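Local coordinates for AT5g51070/K3K7_27 (Arabidopsis thaliana, PDB 5GKM), which is a chaperone associated with the Clp protease, probably an ATP-hydrolysing unfoldase, represented here by its N-terminal domain, at residues R9-I18 and Q116-A124; G29-H37 and W70-E81. All coordinates share one frame; numbering follows the deposited sequence.

Contact 1: R9-I18 and Q116-A124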
# COMPACT_ATOMS: atom_id res chain seq x y z
N ARG A 9 6.24 -13.49 8.76
CA ARG A 9 5.41 -12.91 9.76
C ARG A 9 4.28 -12.04 9.28
O ARG A 9 3.56 -11.53 10.05
CB ARG A 9 6.22 -12.23 10.83
CG ARG A 9 6.88 -13.26 11.71
CD ARG A 9 7.21 -12.71 13.05
NE ARG A 9 7.87 -13.70 13.83
CZ ARG A 9 7.45 -14.14 15.00
NH1 ARG A 9 6.38 -13.63 15.54
NH2 ARG A 9 8.14 -15.09 15.63
N PHE A 10 4.16 -11.91 7.97
CA PHE A 10 3.07 -11.14 7.40
C PHE A 10 1.78 -11.96 7.45
O PHE A 10 1.79 -13.10 7.11
CB PHE A 10 3.39 -10.70 5.97
CG PHE A 10 4.35 -9.55 5.86
CD1 PHE A 10 5.60 -9.63 6.37
CD2 PHE A 10 4.01 -8.40 5.19
CE1 PHE A 10 6.48 -8.59 6.27
CE2 PHE A 10 4.89 -7.37 5.08
CZ PHE A 10 6.14 -7.47 5.63
N THR A 11 0.69 -11.35 7.86
CA THR A 11 -0.55 -12.03 7.93
C THR A 11 -1.09 -12.34 6.54
O THR A 11 -0.71 -11.79 5.55
CB THR A 11 -1.63 -11.26 8.68
OG1 THR A 11 -2.07 -10.14 7.93
CG2 THR A 11 -1.13 -10.83 10.05
N GLU A 12 -2.02 -13.29 6.54
CA GLU A 12 -2.79 -13.62 5.26
C GLU A 12 -3.47 -12.34 4.48
O GLU A 12 -3.29 -12.21 3.34
CB GLU A 12 -3.89 -14.66 5.53
CG GLU A 12 -4.69 -15.01 4.31
CD GLU A 12 -5.99 -15.78 4.64
OE1 GLU A 12 -6.19 -16.24 5.78
OE2 GLU A 12 -6.87 -15.82 3.79
N ARG A 13 -4.01 -11.45 5.28
CA ARG A 13 -4.50 -10.22 4.76
C ARG A 13 -3.37 -9.39 4.20
O ARG A 13 -3.55 -8.75 3.22
CB ARG A 13 -5.23 -9.35 5.78
CG ARG A 13 -6.45 -9.98 6.40
CD ARG A 13 -7.21 -9.01 7.30
NE ARG A 13 -7.43 -7.78 6.61
CZ ARG A 13 -7.32 -6.59 7.15
NH1 ARG A 13 -7.03 -6.48 8.43
NH2 ARG A 13 -7.46 -5.52 6.40
N ALA A 14 -2.26 -9.33 4.91
CA ALA A 14 -1.19 -8.49 4.43
C ALA A 14 -0.63 -9.00 3.09
O ALA A 14 -0.30 -8.25 2.25
CB ALA A 14 -0.09 -8.40 5.46
N ILE A 15 -0.49 -10.30 3.03
CA ILE A 15 0.02 -10.93 1.84
C ILE A 15 -0.93 -10.70 0.68
O ILE A 15 -0.50 -10.45 -0.38
CB ILE A 15 0.24 -12.45 2.05
CG1 ILE A 15 1.29 -12.71 3.11
CG2 ILE A 15 0.58 -13.15 0.74
CD1 ILE A 15 2.63 -12.42 2.63
N ARG A 16 -2.22 -10.76 0.94
CA ARG A 16 -3.18 -10.54 -0.10
C ARG A 16 -3.09 -9.11 -0.62
O ARG A 16 -3.13 -8.88 -1.78
CB ARG A 16 -4.58 -10.89 0.38
CG ARG A 16 -5.68 -10.77 -0.62
CD ARG A 16 -7.00 -11.12 0.06
NE ARG A 16 -7.00 -12.45 0.60
CZ ARG A 16 -7.26 -12.72 1.86
NH1 ARG A 16 -7.49 -11.73 2.72
NH2 ARG A 16 -7.26 -13.96 2.24
N ALA A 17 -2.94 -8.16 0.27
CA ALA A 17 -2.81 -6.79 -0.15
C ALA A 17 -1.58 -6.58 -1.03
O ALA A 17 -1.57 -5.81 -1.93
CB ALA A 17 -2.73 -5.85 1.07
N ILE A 18 -0.52 -7.25 -0.64
CA ILE A 18 0.71 -7.18 -1.42
C ILE A 18 0.57 -7.78 -2.85
O ILE A 18 0.93 -7.18 -3.80
CB ILE A 18 1.88 -7.82 -0.67
CG1 ILE A 18 2.16 -7.00 0.56
CG2 ILE A 18 3.11 -7.92 -1.54
CD1 ILE A 18 3.13 -7.64 1.49
N GLN A 116 3.20 -10.00 17.02
CA GLN A 116 3.71 -11.20 16.49
C GLN A 116 3.61 -11.26 14.96
O GLN A 116 4.10 -12.14 14.37
CB GLN A 116 2.99 -12.40 17.10
CG GLN A 116 3.23 -12.55 18.59
CD GLN A 116 4.69 -12.72 18.94
OE1 GLN A 116 5.43 -13.35 18.21
NE2 GLN A 116 5.09 -12.19 20.07
N TYR A 117 2.93 -10.30 14.39
CA TYR A 117 2.57 -10.35 12.99
C TYR A 117 2.68 -8.98 12.36
O TYR A 117 2.67 -8.04 13.03
CB TYR A 117 1.15 -10.84 12.80
CG TYR A 117 0.07 -10.10 13.58
CD1 TYR A 117 -0.42 -8.92 13.14
CD2 TYR A 117 -0.45 -10.60 14.77
CE1 TYR A 117 -1.37 -8.22 13.81
CE2 TYR A 117 -1.42 -9.94 15.44
CZ TYR A 117 -1.87 -8.74 14.98
OH TYR A 117 -2.83 -8.07 15.67
N ILE A 118 2.77 -8.93 11.04
CA ILE A 118 2.69 -7.69 10.29
C ILE A 118 1.38 -7.76 9.53
O ILE A 118 1.20 -8.59 8.70
CB ILE A 118 3.84 -7.52 9.27
CG1 ILE A 118 5.18 -7.31 9.92
CG2 ILE A 118 3.61 -6.30 8.42
CD1 ILE A 118 5.90 -8.55 10.30
N ALA A 119 0.48 -6.89 9.90
CA ALA A 119 -0.81 -6.78 9.30
C ALA A 119 -0.86 -5.66 8.27
O ALA A 119 -0.03 -4.88 8.18
CB ALA A 119 -1.89 -6.59 10.35
N PRO A 120 -1.97 -5.61 7.53
CA PRO A 120 -2.11 -4.52 6.57
C PRO A 120 -2.03 -3.13 7.25
O PRO A 120 -1.61 -2.19 6.68
CB PRO A 120 -3.53 -4.74 6.01
CG PRO A 120 -3.73 -6.18 6.09
CD PRO A 120 -3.09 -6.56 7.40
N GLU A 121 -2.49 -3.10 8.48
CA GLU A 121 -2.50 -1.87 9.22
C GLU A 121 -1.08 -1.36 9.50
O GLU A 121 -0.85 -0.23 9.48
CB GLU A 121 -3.32 -2.02 10.48
CG GLU A 121 -4.77 -2.15 10.16
CD GLU A 121 -5.22 -3.54 9.72
OE1 GLU A 121 -4.57 -4.52 9.89
OE2 GLU A 121 -6.29 -3.57 9.24
N HIS A 122 -0.17 -2.27 9.77
CA HIS A 122 1.22 -1.92 9.92
C HIS A 122 1.79 -1.39 8.63
O HIS A 122 2.59 -0.52 8.63
CB HIS A 122 2.07 -3.10 10.33
CG HIS A 122 1.74 -3.66 11.68
ND1 HIS A 122 1.24 -4.88 11.87
CD2 HIS A 122 1.87 -3.11 12.92
CE1 HIS A 122 1.07 -5.09 13.16
NE2 HIS A 122 1.44 -4.00 13.80
N ILE A 123 1.42 -2.03 7.52
CA ILE A 123 1.83 -1.56 6.21
C ILE A 123 1.29 -0.17 5.92
O ILE A 123 1.95 0.63 5.39
CB ILE A 123 1.45 -2.53 5.05
CG1 ILE A 123 2.07 -3.90 5.32
CG2 ILE A 123 1.85 -1.92 3.71
CD1 ILE A 123 1.60 -5.02 4.41
N ALA A 124 0.05 0.06 6.29
CA ALA A 124 -0.50 1.39 6.11
C ALA A 124 0.24 2.47 6.91
O ALA A 124 0.47 3.50 6.44
CB ALA A 124 -1.99 1.42 6.44
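F10 and I118 join by a single backbone bridge where two loops lead into helices 12-27 and 120-130 of the all-helical Clp N-terminal domain. I118 N donates to R9 O (2.9 Å), and T11 N donates to I118 O (2.9 Å). Beside this bridge I118 lays its CG2 branch over one face of the F10 ring, a CH-pi contact 3.8 Å from the centroid, while its CD1 reaches the CB of R9. T11 caps its own helix: OG1 stands between the backbone N and the carbonyl carbon (chi1 71°), where it accepts from A14 N at 3.1 Å, and its CG2 rests on Y117 CB. The small A14 suits a place where P120 must come close. P120 CG lies 3.7 Å above the centre of the R13 guanidinium, whose NH1 meets the syn lone pair of E121 OE2 edge-on (3.1 Å). That charge pair is shared outward, R13 with E45 and E121 with R156. At the exposed end, R9 NH1 is gripped twice by Q116, through OE1 (2.8 Å) and backbone O. The short helical segments run 53° apart; helix 35-45 packs on A17, P120 and I123, helix 97-112 on F10, I18 and I118, and helix 146-158 on E121.

Contact 2: G29-H37 and W70-E81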
# COMPACT_ATOMS: atom_id res chain seq x y z
N GLY A 29 -0.49 -0.83 -16.45
CA GLY A 29 0.58 -0.92 -17.41
C GLY A 29 1.98 -0.74 -16.84
O GLY A 29 2.86 -0.36 -17.52
N LYS A 30 2.15 -1.05 -15.57
CA LYS A 30 3.44 -0.94 -14.92
C LYS A 30 4.19 -2.27 -14.78
O LYS A 30 3.63 -3.29 -14.90
CB LYS A 30 3.28 -0.28 -13.56
CG LYS A 30 2.35 0.90 -13.54
CD LYS A 30 2.88 2.08 -14.30
CE LYS A 30 1.84 3.16 -14.43
NZ LYS A 30 2.31 4.41 -15.06
N ASP A 31 5.49 -2.20 -14.55
CA ASP A 31 6.31 -3.36 -14.33
C ASP A 31 7.06 -3.39 -12.99
O ASP A 31 7.93 -4.16 -12.82
CB ASP A 31 7.34 -3.50 -15.44
CG ASP A 31 6.71 -3.64 -16.80
OD1 ASP A 31 5.95 -4.58 -17.01
OD2 ASP A 31 7.01 -2.80 -17.63
N MET A 32 6.66 -2.51 -12.10
CA MET A 32 7.18 -2.47 -10.77
C MET A 32 6.13 -1.82 -9.87
O MET A 32 5.48 -0.96 -10.27
CB MET A 32 8.44 -1.65 -10.78
CG MET A 32 9.01 -1.46 -9.43
SD MET A 32 10.63 -0.74 -9.50
CE MET A 32 11.50 -2.27 -9.45
N VAL A 33 6.06 -2.28 -8.64
CA VAL A 33 5.07 -1.77 -7.72
C VAL A 33 5.65 -0.60 -6.94
O VAL A 33 6.59 -0.74 -6.24
CB VAL A 33 4.74 -2.85 -6.68
CG1 VAL A 33 3.75 -2.33 -5.67
CG2 VAL A 33 4.16 -4.06 -7.35
N TYR A 34 5.08 0.56 -7.13
CA TYR A 34 5.45 1.73 -6.39
C TYR A 34 4.39 1.97 -5.29
O TYR A 34 3.47 1.24 -5.19
CB TYR A 34 5.66 2.94 -7.28
CG TYR A 34 6.94 2.94 -8.08
CD1 TYR A 34 7.04 2.28 -9.26
CD2 TYR A 34 8.01 3.65 -7.64
CE1 TYR A 34 8.20 2.31 -9.99
CE2 TYR A 34 9.20 3.69 -8.35
CZ TYR A 34 9.29 2.99 -9.51
OH TYR A 34 10.45 3.07 -10.23
N THR A 35 4.59 2.97 -4.46
CA THR A 35 3.80 3.06 -3.26
C THR A 35 2.34 3.38 -3.50
O THR A 35 1.53 3.03 -2.73
CB THR A 35 4.42 3.95 -2.18
OG1 THR A 35 4.72 5.23 -2.70
CG2 THR A 35 5.63 3.30 -1.69
N GLN A 36 2.05 4.11 -4.56
CA GLN A 36 0.65 4.33 -4.90
C GLN A 36 -0.07 3.01 -5.27
O GLN A 36 -1.22 2.89 -5.10
CB GLN A 36 0.47 5.41 -5.99
CG GLN A 36 0.93 5.00 -7.38
CD GLN A 36 2.39 5.26 -7.64
OE1 GLN A 36 3.18 5.40 -6.75
NE2 GLN A 36 2.71 5.36 -8.90
N HIS A 37 0.66 2.09 -5.85
CA HIS A 37 0.13 0.79 -6.13
C HIS A 37 -0.13 -0.04 -4.90
O HIS A 37 -1.06 -0.77 -4.83
CB HIS A 37 0.97 0.05 -7.16
CG HIS A 37 1.35 0.90 -8.32
ND1 HIS A 37 2.62 1.11 -8.69
CD2 HIS A 37 0.56 1.61 -9.20
CE1 HIS A 37 2.64 1.92 -9.74
NE2 HIS A 37 1.37 2.22 -10.06
N TRP A 70 -0.56 9.95 -12.45
CA TRP A 70 0.63 9.44 -13.08
C TRP A 70 0.56 9.25 -14.58
O TRP A 70 1.60 9.16 -15.20
CB TRP A 70 1.08 8.13 -12.42
CG TRP A 70 1.78 8.40 -11.12
CD1 TRP A 70 3.12 8.68 -10.95
CD2 TRP A 70 1.20 8.54 -9.80
NE1 TRP A 70 3.41 8.94 -9.65
CE2 TRP A 70 2.31 8.89 -8.91
CE3 TRP A 70 -0.04 8.38 -9.27
CZ2 TRP A 70 2.12 9.11 -7.57
CZ3 TRP A 70 -0.21 8.60 -7.93
CH2 TRP A 70 0.85 8.98 -7.10
N ASP A 71 -0.64 9.08 -15.13
CA ASP A 71 -0.73 8.73 -16.55
C ASP A 71 -1.39 9.67 -17.55
O ASP A 71 -1.23 9.49 -18.74
CB ASP A 71 -1.29 7.33 -16.72
CG ASP A 71 -0.25 6.26 -16.50
OD1 ASP A 71 -0.05 5.85 -15.36
OD2 ASP A 71 0.39 5.86 -17.46
N GLU A 72 -2.11 10.67 -17.07
CA GLU A 72 -2.83 11.55 -17.99
C GLU A 72 -2.05 12.80 -18.44
O GLU A 72 -2.42 13.41 -19.38
CB GLU A 72 -4.18 11.91 -17.39
CG GLU A 72 -5.13 10.70 -17.40
CD GLU A 72 -5.79 10.42 -18.78
OE1 GLU A 72 -5.23 10.79 -19.77
OE2 GLU A 72 -6.86 9.88 -18.83
N ALA A 73 -0.99 13.14 -17.69
CA ALA A 73 -0.07 14.20 -18.06
C ALA A 73 1.41 13.74 -18.02
O ALA A 73 1.72 12.73 -18.56
CB ALA A 73 -0.30 15.44 -17.23
N ASN A 74 2.31 14.51 -17.41
CA ASN A 74 3.67 14.06 -17.34
C ASN A 74 3.87 12.89 -16.37
O ASN A 74 3.18 12.81 -15.40
CB ASN A 74 4.62 15.19 -16.99
CG ASN A 74 4.68 16.25 -18.06
OD1 ASN A 74 4.75 15.94 -19.20
ND2 ASN A 74 4.73 17.49 -17.65
N SER A 75 4.82 12.03 -16.68
CA SER A 75 5.23 10.94 -15.84
C SER A 75 6.07 11.40 -14.66
O SER A 75 6.46 12.52 -14.59
CB SER A 75 5.99 9.89 -16.63
OG SER A 75 7.16 10.37 -17.20
N ASP A 76 6.29 10.50 -13.70
CA ASP A 76 6.93 10.86 -12.45
C ASP A 76 8.43 10.57 -12.51
O ASP A 76 8.84 9.44 -12.65
CB ASP A 76 6.28 10.01 -11.34
CG ASP A 76 6.70 10.41 -9.93
OD1 ASP A 76 7.68 11.11 -9.76
OD2 ASP A 76 6.03 10.01 -8.98
N SER A 77 9.24 11.62 -12.37
CA SER A 77 10.67 11.50 -12.52
C SER A 77 11.30 10.57 -11.52
O SER A 77 12.33 10.03 -11.74
CB SER A 77 11.31 12.88 -12.38
OG SER A 77 10.97 13.74 -13.46
N LYS A 78 10.60 10.40 -10.41
CA LYS A 78 11.07 9.63 -9.27
C LYS A 78 10.87 8.14 -9.43
O LYS A 78 11.27 7.40 -8.60
CB LYS A 78 10.33 10.07 -7.99
CG LYS A 78 10.71 11.41 -7.47
CD LYS A 78 10.16 11.60 -6.10
CE LYS A 78 8.66 11.38 -6.09
NZ LYS A 78 7.89 12.13 -7.09
N GLN A 79 10.20 7.72 -10.48
CA GLN A 79 9.77 6.35 -10.62
C GLN A 79 10.25 5.77 -11.93
O GLN A 79 9.51 5.38 -12.75
CB GLN A 79 8.22 6.22 -10.49
CG GLN A 79 7.66 6.87 -9.24
CD GLN A 79 6.27 6.36 -8.83
OE1 GLN A 79 5.58 5.78 -9.60
NE2 GLN A 79 5.89 6.65 -7.59
N GLU A 80 11.56 5.67 -12.03
CA GLU A 80 12.21 5.11 -13.19
C GLU A 80 13.30 4.14 -12.81
O GLU A 80 14.31 4.09 -13.43
CB GLU A 80 12.78 6.22 -14.07
CG GLU A 80 11.71 7.17 -14.57
CD GLU A 80 12.16 8.03 -15.72
OE1 GLU A 80 13.26 7.92 -16.15
OE2 GLU A 80 11.36 8.80 -16.17
N GLU A 81 13.04 3.36 -11.77
CA GLU A 81 13.96 2.33 -11.38
C GLU A 81 14.00 1.28 -12.44
O GLU A 81 13.03 0.98 -13.05
CB GLU A 81 13.57 1.72 -10.01
CG GLU A 81 13.86 2.65 -8.88
CD GLU A 81 13.11 2.35 -7.60
OE1 GLU A 81 12.99 1.22 -7.27
OE2 GLU A 81 12.75 3.32 -6.96
O HOH W 1 1.02 3.15 -17.94
O HOH W 2 10.38 1.71 -12.69
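Q36 and Q79 face each other with their amides nearly coplanar and exchange two hydrogen bonds: Q36 NE2 to Q79 OE1 (3.0 Å, 175°) and Q79 NE2 to Q36 OE1 (3.1 Å). Both bonds use in-plane lone pairs, so each amide fixes the other's rotation, a task glutamine suits because one flat group both donates and accepts. Each amide is also stacked on an aromatic ring. The Q36 amide lies over W70, the amide and indole planes 11° apart, with NE2 3.5 Å above the indole; CG sits between the backbone N and the carbonyl carbon (chi1 71°), and a bend at chi2 lays the amide on that ring. Q79 slides across one face of Y34, its CB 3.7 Å from the ring centroid. At the Y34 hydroxyl, water 2 links OH to E81 O. Further along, K30 NZ forms a salt bridge with D71 OD1 (2.8 Å), with water 1 beside it. In the second shell D76 OD2 accepts from W70 NE1 (2.9 Å), and its OD1 accepts from K78 N in an Asx turn that begins the type I turn D76-Q79. The arrangement is a reciprocal glutamine amide pair between two aromatic rings, joining the first turn of helix 35-45 and the loop before it to the end of helix 59-71 and the chain that follows in the Clp N-terminal domain.

The two contacts lie on opposite sides of the domain's centre, with their own centres 24 Å apart and their nearest atoms about 6 Å apart, and they do not touch. Along the chain contact 2 is nested inside the loop that contact 1 closes. Helices 12-27 and 35-45 connect them: the first begins in contact 1, the second in contact 2, and later residues of helix 35-45, L38, L42 and E45, return to contact 1. Helix 97-112 also meets both, through F10, I18 and I118 in one and Y34 and T35 in the other. Contact 1 combines a backbone bridge with buried packing, whereas contact 2 is only partly buried and relies on amide and aromatic side chains.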